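Local atomic coordinates of putative alpha KG dependent 2,4-D dioxygenase (Burkholderia xenovorans, PDB entry 5J92), a protein that binds iron(II) and probably acts as a 2-oxoglutarate-dependent dioxygenase of the TfdA family. Residues V39-A44 with L51-Q56; A65-F70 with H286-L291; S221-V226 with D236-L241. All coordinates share one frame; numbering follows the deposited sequence.

Contact 1: residues V39-A44 with L51-Q56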
# COMPACT_ATOMS: atom_id res chain seq x y z
N VAL A 39 28.40 -23.45 5.52
CA VAL A 39 27.46 -23.76 6.59
C VAL A 39 27.31 -22.58 7.54
O VAL A 39 26.19 -22.21 7.91
CB VAL A 39 27.90 -25.04 7.33
CG1 VAL A 39 27.05 -25.26 8.56
CG2 VAL A 39 27.81 -26.24 6.39
N GLU A 40 28.43 -21.98 7.96
CA GLU A 40 28.36 -20.84 8.86
C GLU A 40 27.52 -19.71 8.27
O GLU A 40 26.68 -19.12 8.97
CB GLU A 40 29.77 -20.32 9.20
CG GLU A 40 30.52 -21.14 10.23
CD GLU A 40 31.94 -20.64 10.47
OE1 GLU A 40 32.58 -20.14 9.52
OE2 GLU A 40 32.42 -20.75 11.62
N ILE A 41 27.70 -19.42 6.98
CA ILE A 41 26.89 -18.38 6.34
C ILE A 41 25.42 -18.77 6.37
O ILE A 41 24.55 -17.95 6.68
CB ILE A 41 27.40 -18.12 4.91
CG1 ILE A 41 28.82 -17.51 4.96
CG2 ILE A 41 26.46 -17.19 4.17
CD1 ILE A 41 29.43 -17.25 3.61
N GLU A 42 25.11 -20.04 6.05
CA GLU A 42 23.72 -20.49 6.14
C GLU A 42 23.17 -20.25 7.54
O GLU A 42 22.08 -19.69 7.71
CB GLU A 42 23.62 -21.97 5.76
CG GLU A 42 23.92 -22.21 4.29
CD GLU A 42 23.81 -23.67 3.87
OE1 GLU A 42 24.06 -24.57 4.69
OE2 GLU A 42 23.50 -23.91 2.68
N GLN A 43 23.93 -20.61 8.58
CA GLN A 43 23.46 -20.39 9.94
C GLN A 43 23.26 -18.91 10.22
O GLN A 43 22.25 -18.51 10.81
CB GLN A 43 24.43 -21.01 10.94
CG GLN A 43 24.50 -22.53 10.86
CD GLN A 43 23.15 -23.20 11.05
OE1 GLN A 43 22.71 -23.98 10.21
NE2 GLN A 43 22.48 -22.89 12.17
N ALA A 44 24.20 -18.07 9.77
CA ALA A 44 24.04 -16.63 9.96
C ALA A 44 22.79 -16.11 9.25
O ALA A 44 22.13 -15.20 9.76
CB ALA A 44 25.29 -15.89 9.46
N LEU A 51 22.24 -10.71 4.23
CA LEU A 51 23.67 -10.69 4.52
C LEU A 51 24.39 -9.84 3.47
O LEU A 51 24.16 -9.99 2.26
CB LEU A 51 24.25 -12.12 4.53
CG LEU A 51 23.73 -13.07 5.62
CD1 LEU A 51 24.32 -14.47 5.45
CD2 LEU A 51 24.08 -12.54 7.00
N ILE A 52 25.25 -8.96 3.95
CA ILE A 52 25.97 -7.98 3.14
C ILE A 52 27.45 -8.29 3.24
O ILE A 52 28.02 -8.27 4.34
CB ILE A 52 25.70 -6.54 3.63
CG1 ILE A 52 24.21 -6.25 3.63
CG2 ILE A 52 26.51 -5.55 2.82
CD1 ILE A 52 23.79 -5.41 4.83
N PHE A 53 28.07 -8.57 2.10
CA PHE A 53 29.52 -8.78 2.06
C PHE A 53 30.16 -7.57 1.40
O PHE A 53 30.07 -7.40 0.17
CB PHE A 53 29.86 -10.07 1.30
CG PHE A 53 29.13 -11.29 1.82
CD1 PHE A 53 27.86 -11.61 1.35
CD2 PHE A 53 29.72 -12.13 2.75
CE1 PHE A 53 27.18 -12.73 1.82
CE2 PHE A 53 29.06 -13.25 3.22
CZ PHE A 53 27.79 -13.55 2.76
N PRO A 54 30.78 -6.67 2.16
CA PRO A 54 31.30 -5.44 1.57
C PRO A 54 32.49 -5.69 0.65
O PRO A 54 33.25 -6.65 0.82
CB PRO A 54 31.73 -4.60 2.78
CG PRO A 54 30.98 -5.19 3.96
CD PRO A 54 30.88 -6.67 3.63
N ARG A 55 32.64 -4.81 -0.34
CA ARG A 55 33.88 -4.67 -1.11
C ARG A 55 34.33 -6.00 -1.74
O ARG A 55 35.46 -6.46 -1.57
CB ARG A 55 34.99 -4.06 -0.22
CG ARG A 55 34.64 -2.65 0.27
CD ARG A 55 35.56 -2.13 1.39
NE ARG A 55 35.17 -2.63 2.71
CZ ARG A 55 34.26 -2.06 3.52
NH1 ARG A 55 33.99 -2.60 4.70
NH2 ARG A 55 33.62 -0.96 3.13
N GLN A 56 33.42 -6.60 -2.50
CA GLN A 56 33.68 -7.86 -3.20
C GLN A 56 33.90 -7.53 -4.67
O GLN A 56 32.95 -7.45 -5.46
CB GLN A 56 32.54 -8.84 -3.00
CG GLN A 56 32.35 -9.32 -1.57
CD GLN A 56 33.59 -9.99 -1.02
OE1 GLN A 56 34.25 -10.76 -1.71
NE2 GLN A 56 33.91 -9.69 0.23
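Ile41 on helix 35-47 sets its side chain against the ends of Leu51 and Phe53 of strand 50-53, and this residue carries most of the contact. Its CB points at the strand and divides the work between two branches. CG2, set anti to the backbone N (CG1 has chi1 -66°), lies 3.7 Å from CD1 of Leu51 and also comes within 4.1 Å of CZ of Phe53. The other branch continues through an extended CG1 to CD1, which ends 4.0 Å from CE2 of Phe53 and approaches the ring obliquely. Ile41 and Phe53 approach from opposite directions, one from the helix and one from the sheet, whereas Ile41 and Leu51 meet at a slant. One turn further along the helix, Ala44 adds a looser touch, its CB 4.3 Å from CD2 of Leu51.

The segments belong to a beta-alpha-beta unit made of strand 21-25, helix 35-47 and strand 50-53, in which the two strands are parallel neighbours in the main sheet. Met263 of the next strand also touches Ile41 and Phe53, and Phe66 meets the Phe53 ring edge-to-face. Since every touching residue is buried and every side chain involved is aliphatic or aromatic, the helix is held on the sheet here by hydrophobic burial and shape, with strand hydrogen bonding left to the neighbouring strands.

Contact 2: residues A65-F70 with H286-L291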
# COMPACT_ATOMS: atom_id res chain seq x y z
N ALA A 65 29.62 -18.80 -8.82
CA ALA A 65 30.21 -19.90 -8.06
C ALA A 65 29.89 -19.78 -6.58
O ALA A 65 29.60 -20.78 -5.91
CB ALA A 65 31.72 -19.94 -8.28
N PHE A 66 29.92 -18.56 -6.04
CA PHE A 66 29.55 -18.35 -4.65
C PHE A 66 28.08 -18.70 -4.42
O PHE A 66 27.74 -19.45 -3.50
CB PHE A 66 29.84 -16.90 -4.25
CG PHE A 66 29.28 -16.51 -2.90
CD1 PHE A 66 29.81 -17.02 -1.73
CD2 PHE A 66 28.24 -15.61 -2.82
CE1 PHE A 66 29.29 -16.66 -0.50
CE2 PHE A 66 27.71 -15.25 -1.59
CZ PHE A 66 28.24 -15.77 -0.43
N ALA A 67 27.20 -18.19 -5.29
CA ALA A 67 25.78 -18.47 -5.15
C ALA A 67 25.49 -19.97 -5.20
O ALA A 67 24.67 -20.47 -4.42
CB ALA A 67 25.01 -17.74 -6.26
N ALA A 68 26.19 -20.70 -6.07
CA ALA A 68 25.94 -22.13 -6.26
C ALA A 68 26.26 -22.96 -5.03
O ALA A 68 25.92 -24.15 -5.00
CB ALA A 68 26.72 -22.65 -7.47
N GLY A 69 26.94 -22.39 -4.03
CA GLY A 69 27.15 -23.13 -2.80
C GLY A 69 25.92 -23.25 -1.92
O GLY A 69 25.92 -24.08 -1.01
N PHE A 70 24.86 -22.48 -2.19
CA PHE A 70 23.68 -22.47 -1.34
C PHE A 70 22.44 -23.07 -1.98
O PHE A 70 21.42 -23.21 -1.30
CB PHE A 70 23.38 -21.03 -0.89
CG PHE A 70 24.54 -20.39 -0.19
CD1 PHE A 70 24.77 -20.62 1.16
CD2 PHE A 70 25.44 -19.61 -0.89
CE1 PHE A 70 25.85 -20.03 1.82
CE2 PHE A 70 26.53 -19.02 -0.25
CZ PHE A 70 26.74 -19.24 1.10
N HIS A 286 24.60 -6.71 -10.69
CA HIS A 286 24.71 -8.06 -11.23
C HIS A 286 24.01 -9.03 -10.28
O HIS A 286 24.24 -8.99 -9.07
CB HIS A 286 26.17 -8.45 -11.42
CG HIS A 286 26.87 -7.65 -12.48
ND1 HIS A 286 27.92 -8.15 -13.21
CD2 HIS A 286 26.64 -6.40 -12.95
CE1 HIS A 286 28.33 -7.23 -14.07
NE2 HIS A 286 27.57 -6.16 -13.93
N ARG A 287 23.17 -9.90 -10.84
CA ARG A 287 22.26 -10.71 -10.06
C ARG A 287 22.49 -12.19 -10.31
O ARG A 287 22.88 -12.59 -11.41
CB ARG A 287 20.79 -10.37 -10.38
N ALA A 288 22.22 -12.99 -9.29
CA ALA A 288 22.17 -14.44 -9.38
C ALA A 288 21.08 -14.93 -8.45
O ALA A 288 20.74 -14.26 -7.46
CB ALA A 288 23.51 -15.09 -9.01
N THR A 289 20.49 -16.07 -8.79
CA THR A 289 19.37 -16.58 -8.01
C THR A 289 19.49 -18.09 -7.86
O THR A 289 19.84 -18.79 -8.81
CB THR A 289 18.03 -16.21 -8.67
OG1 THR A 289 18.01 -14.80 -8.92
CG2 THR A 289 16.86 -16.56 -7.75
N THR A 290 19.25 -18.57 -6.65
CA THR A 290 19.18 -20.00 -6.38
C THR A 290 17.73 -20.38 -6.14
O THR A 290 16.93 -19.56 -5.66
CB THR A 290 20.03 -20.39 -5.17
OG1 THR A 290 19.58 -19.66 -4.01
CG2 THR A 290 21.50 -20.06 -5.43
N LEU A 291 17.40 -21.63 -6.46
CA LEU A 291 16.05 -22.16 -6.31
C LEU A 291 15.95 -22.98 -5.03
O LEU A 291 16.91 -23.62 -4.60
CB LEU A 291 15.67 -23.02 -7.51
CG LEU A 291 15.58 -22.21 -8.80
CD1 LEU A 291 15.22 -23.09 -9.98
CD2 LEU A 291 14.52 -21.13 -8.59
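Ala67, near the end of helix 60-67, sets its CB against Ala288 and its carbonyl against Thr290, packing the helix onto strand 284-291, within this chain an outermost strand of the main mixed sheet in this member of the TauD/TfdA family of the cupin clan. The two methyls, Ala67 CB and Ala288 CB, stand 4.1 Å apart. With side chains this small, the backbones come close, and the CA atoms of Ala67 and Ala288 are 6.9 Å from each other.

Two residues along the strand, Thr290 again points toward the helix. Its methyl makes the touch: CG2 lies 3.4 Å from Ala67 O, a snug van der Waals approach, and 4.3 Å from Ala67 CB. The torsion explains this choice of branch, because CG2 is anti to the carbonyl carbon while OG1 (chi1 59°) sits between the backbone N and the carbonyl carbon. The hydroxyl bonds to the carbonyl oxygen of Tyr134 on the adjoining strand 132-139, so the polar end is satisfied within the sheet and the methyl remains for the helix. The Thr290 side chain is also about 9 Å from that of the iron ligand Asp124.

Outside this first shell, Phe136 and Leu73 also touch Ala67. A type I turn runs from Ala67 to Phe70, with Phe70 N bonded to Ala67 O at 3.0 Å; the same oxygen therefore accepts a backbone bond and meets the Thr290 methyl. The turn brings the Phe70 ring beside that of Phe66 in an edge-to-face pair. Phe66 CE1 lies in the plane of the Phe70 ring at its edge, while Phe70 CE2 stands 3.6 Å above the plane of the Phe66 ring, offset toward its rim.

Contact 3: residues S221-V226 with D236-L241; sequences SHATHV and DLLREL
Leu238 projects from helix 231-245 onto the backbone of strand 223-226, within this chain an outermost strand of a four-stranded antiparallel sheet; the axes of 223-226 and 236-241 make 122° between their N-to-C directions. The leucine is extended, with CG anti to the carbonyl carbon, and its CD1 methyl does the touching. It lies 3.5 Å from C of Thr224 and 3.6 Å from N of His225, against the peptide link between them. Ala223 CB comes to the same methyl at 3.9 Å, so a single leucine branch meets both main chain and side chain. The Ala223 side chain is also about 9 Å from that of the iron ligand His122.

Leu237 is turned differently. Its CG is anti to the backbone N (chi1 175°), which carries CD2 toward Val226, and that methyl slants past CG2 of Val226 at 4.2 Å. Ala223 and Val226 direct their CB atoms at the helix, whereas those of Thr224 and His225 head away from it. Thr224 OG1 and His225 ND1 share a 2.8 Å hydrogen bond, and the imidazole stacks with His175 of the adjoining strand 173-176.

Helix 231-245 also carries a charged network reaching the dimer interface. Asp236 OD2 and Glu240 OE2 form salt bridges with Arg119 and Arg274 of the second subunit, while Arg239 bridges both acids within the helix. The anti side of Glu240 OE1 accepts NH2 of Arg239 at 2.8 Å. Arg239 addresses Asp236 side-on through NE and NH2, both nitrogens converging on OD1 from one face of the carboxylate; the NE bond, nearly in the guanidinium plane, reaches OD1 from 55° out of the carboxylate plane.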
# COMPACT_ATOMS: atom_id res chain seq x y z
N SER A 221 3.73 -9.56 -3.93
CA SER A 221 2.83 -8.97 -4.92
C SER A 221 2.26 -10.03 -5.86
O SER A 221 1.24 -9.77 -6.50
CB SER A 221 3.57 -7.91 -5.73
OG SER A 221 4.57 -8.53 -6.52
N HIS A 222 2.92 -11.19 -5.97
CA HIS A 222 2.44 -12.26 -6.84
C HIS A 222 1.21 -12.96 -6.28
O HIS A 222 0.49 -13.59 -7.06
CB HIS A 222 3.56 -13.28 -7.08
CG HIS A 222 4.85 -12.66 -7.53
ND1 HIS A 222 6.05 -12.91 -6.92
CD2 HIS A 222 5.11 -11.81 -8.55
CE1 HIS A 222 7.01 -12.24 -7.54
NE2 HIS A 222 6.46 -11.56 -8.53
N ALA A 223 0.99 -12.89 -4.97
CA ALA A 223 -0.15 -13.53 -4.33
C ALA A 223 -1.41 -12.72 -4.61
O ALA A 223 -1.44 -11.51 -4.38
CB ALA A 223 0.08 -13.65 -2.82
N THR A 224 -2.46 -13.38 -5.10
CA THR A 224 -3.67 -12.66 -5.45
C THR A 224 -4.78 -12.83 -4.42
O THR A 224 -5.42 -11.84 -4.06
CB THR A 224 -4.17 -13.08 -6.84
OG1 THR A 224 -4.42 -14.49 -6.85
CG2 THR A 224 -3.12 -12.75 -7.87
N HIS A 225 -5.07 -14.06 -4.00
CA HIS A 225 -6.17 -14.31 -3.07
C HIS A 225 -5.96 -15.66 -2.39
O HIS A 225 -4.95 -16.34 -2.61
CB HIS A 225 -7.54 -14.22 -3.77
CG HIS A 225 -7.77 -15.21 -4.88
ND1 HIS A 225 -7.01 -15.24 -6.03
CD2 HIS A 225 -8.72 -16.16 -5.04
CE1 HIS A 225 -7.47 -16.17 -6.84
NE2 HIS A 225 -8.51 -16.74 -6.27
N VAL A 226 -6.92 -16.04 -1.55
CA VAL A 226 -6.80 -17.18 -0.64
C VAL A 226 -7.52 -18.38 -1.25
O VAL A 226 -8.67 -18.25 -1.70
CB VAL A 226 -7.37 -16.84 0.75
CG1 VAL A 226 -7.42 -18.09 1.66
CG2 VAL A 226 -6.52 -15.73 1.41
N ASP A 236 -8.76 -8.87 0.35
CA ASP A 236 -8.76 -7.95 1.47
C ASP A 236 -7.85 -8.44 2.59
O ASP A 236 -7.16 -7.63 3.23
CB ASP A 236 -10.18 -7.73 1.99
CG ASP A 236 -10.27 -6.54 2.95
OD1 ASP A 236 -10.13 -5.38 2.47
OD2 ASP A 236 -10.44 -6.78 4.16
N LEU A 237 -7.81 -9.75 2.84
CA LEU A 237 -6.89 -10.28 3.84
C LEU A 237 -5.45 -10.01 3.44
O LEU A 237 -4.64 -9.56 4.25
CB LEU A 237 -7.11 -11.78 4.07
CG LEU A 237 -6.08 -12.40 5.02
CD1 LEU A 237 -6.16 -11.76 6.41
CD2 LEU A 237 -6.26 -13.92 5.15
N LEU A 238 -5.11 -10.25 2.16
CA LEU A 238 -3.74 -10.00 1.72
C LEU A 238 -3.41 -8.51 1.76
O LEU A 238 -2.27 -8.15 2.07
CB LEU A 238 -3.52 -10.56 0.31
CG LEU A 238 -3.64 -12.09 0.23
CD1 LEU A 238 -3.33 -12.63 -1.19
CD2 LEU A 238 -2.82 -12.80 1.30
N ARG A 239 -4.38 -7.65 1.45
CA ARG A 239 -4.17 -6.21 1.58
C ARG A 239 -3.83 -5.84 3.02
O ARG A 239 -2.87 -5.10 3.27
CB ARG A 239 -5.42 -5.45 1.13
CG ARG A 239 -5.33 -3.93 1.32
CD ARG A 239 -6.71 -3.26 1.43
NE ARG A 239 -7.55 -3.88 2.46
CZ ARG A 239 -7.37 -3.70 3.77
NH1 ARG A 239 -6.38 -2.93 4.19
NH2 ARG A 239 -8.17 -4.30 4.65
N GLU A 240 -4.61 -6.35 3.97
CA GLU A 240 -4.39 -6.02 5.37
C GLU A 240 -3.03 -6.54 5.85
O GLU A 240 -2.30 -5.83 6.55
CB GLU A 240 -5.53 -6.56 6.22
CG GLU A 240 -5.48 -6.13 7.68
CD GLU A 240 -5.98 -4.70 7.91
OE1 GLU A 240 -6.54 -4.10 6.96
OE2 GLU A 240 -5.83 -4.19 9.04
N LEU A 241 -2.69 -7.78 5.48
CA LEU A 241 -1.40 -8.35 5.88
C LEU A 241 -0.23 -7.59 5.27
O LEU A 241 0.78 -7.35 5.94
CB LEU A 241 -1.33 -9.83 5.49
CG LEU A 241 -2.31 -10.76 6.22
CD1 LEU A 241 -2.31 -12.18 5.64
CD2 LEU A 241 -2.02 -10.78 7.69

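How the contacts relate
Contacts 1 and 2 adjoin at the main sheet, and all their touching residues are buried: Phe70 packs on Ile41 and Glu42, and Phe66 meets Phe53, so helix 35-47 and segment 65-70 share one apolar layer. Contact 3 lies beyond the chain's centre, about 32 Å from contact 1 and 29 Å from contact 2 between centres, on a different sheet; four of its six touching residues are buried. All three are apolar helix-strand packing with different pieces: branched aliphatic groups and a ring in contact 1, small methyls and a backbone carbonyl in contact 2, leucines against a strand backbone, an alanine and a valine in contact 3. Contact 3 alone borders the second subunit, through charges.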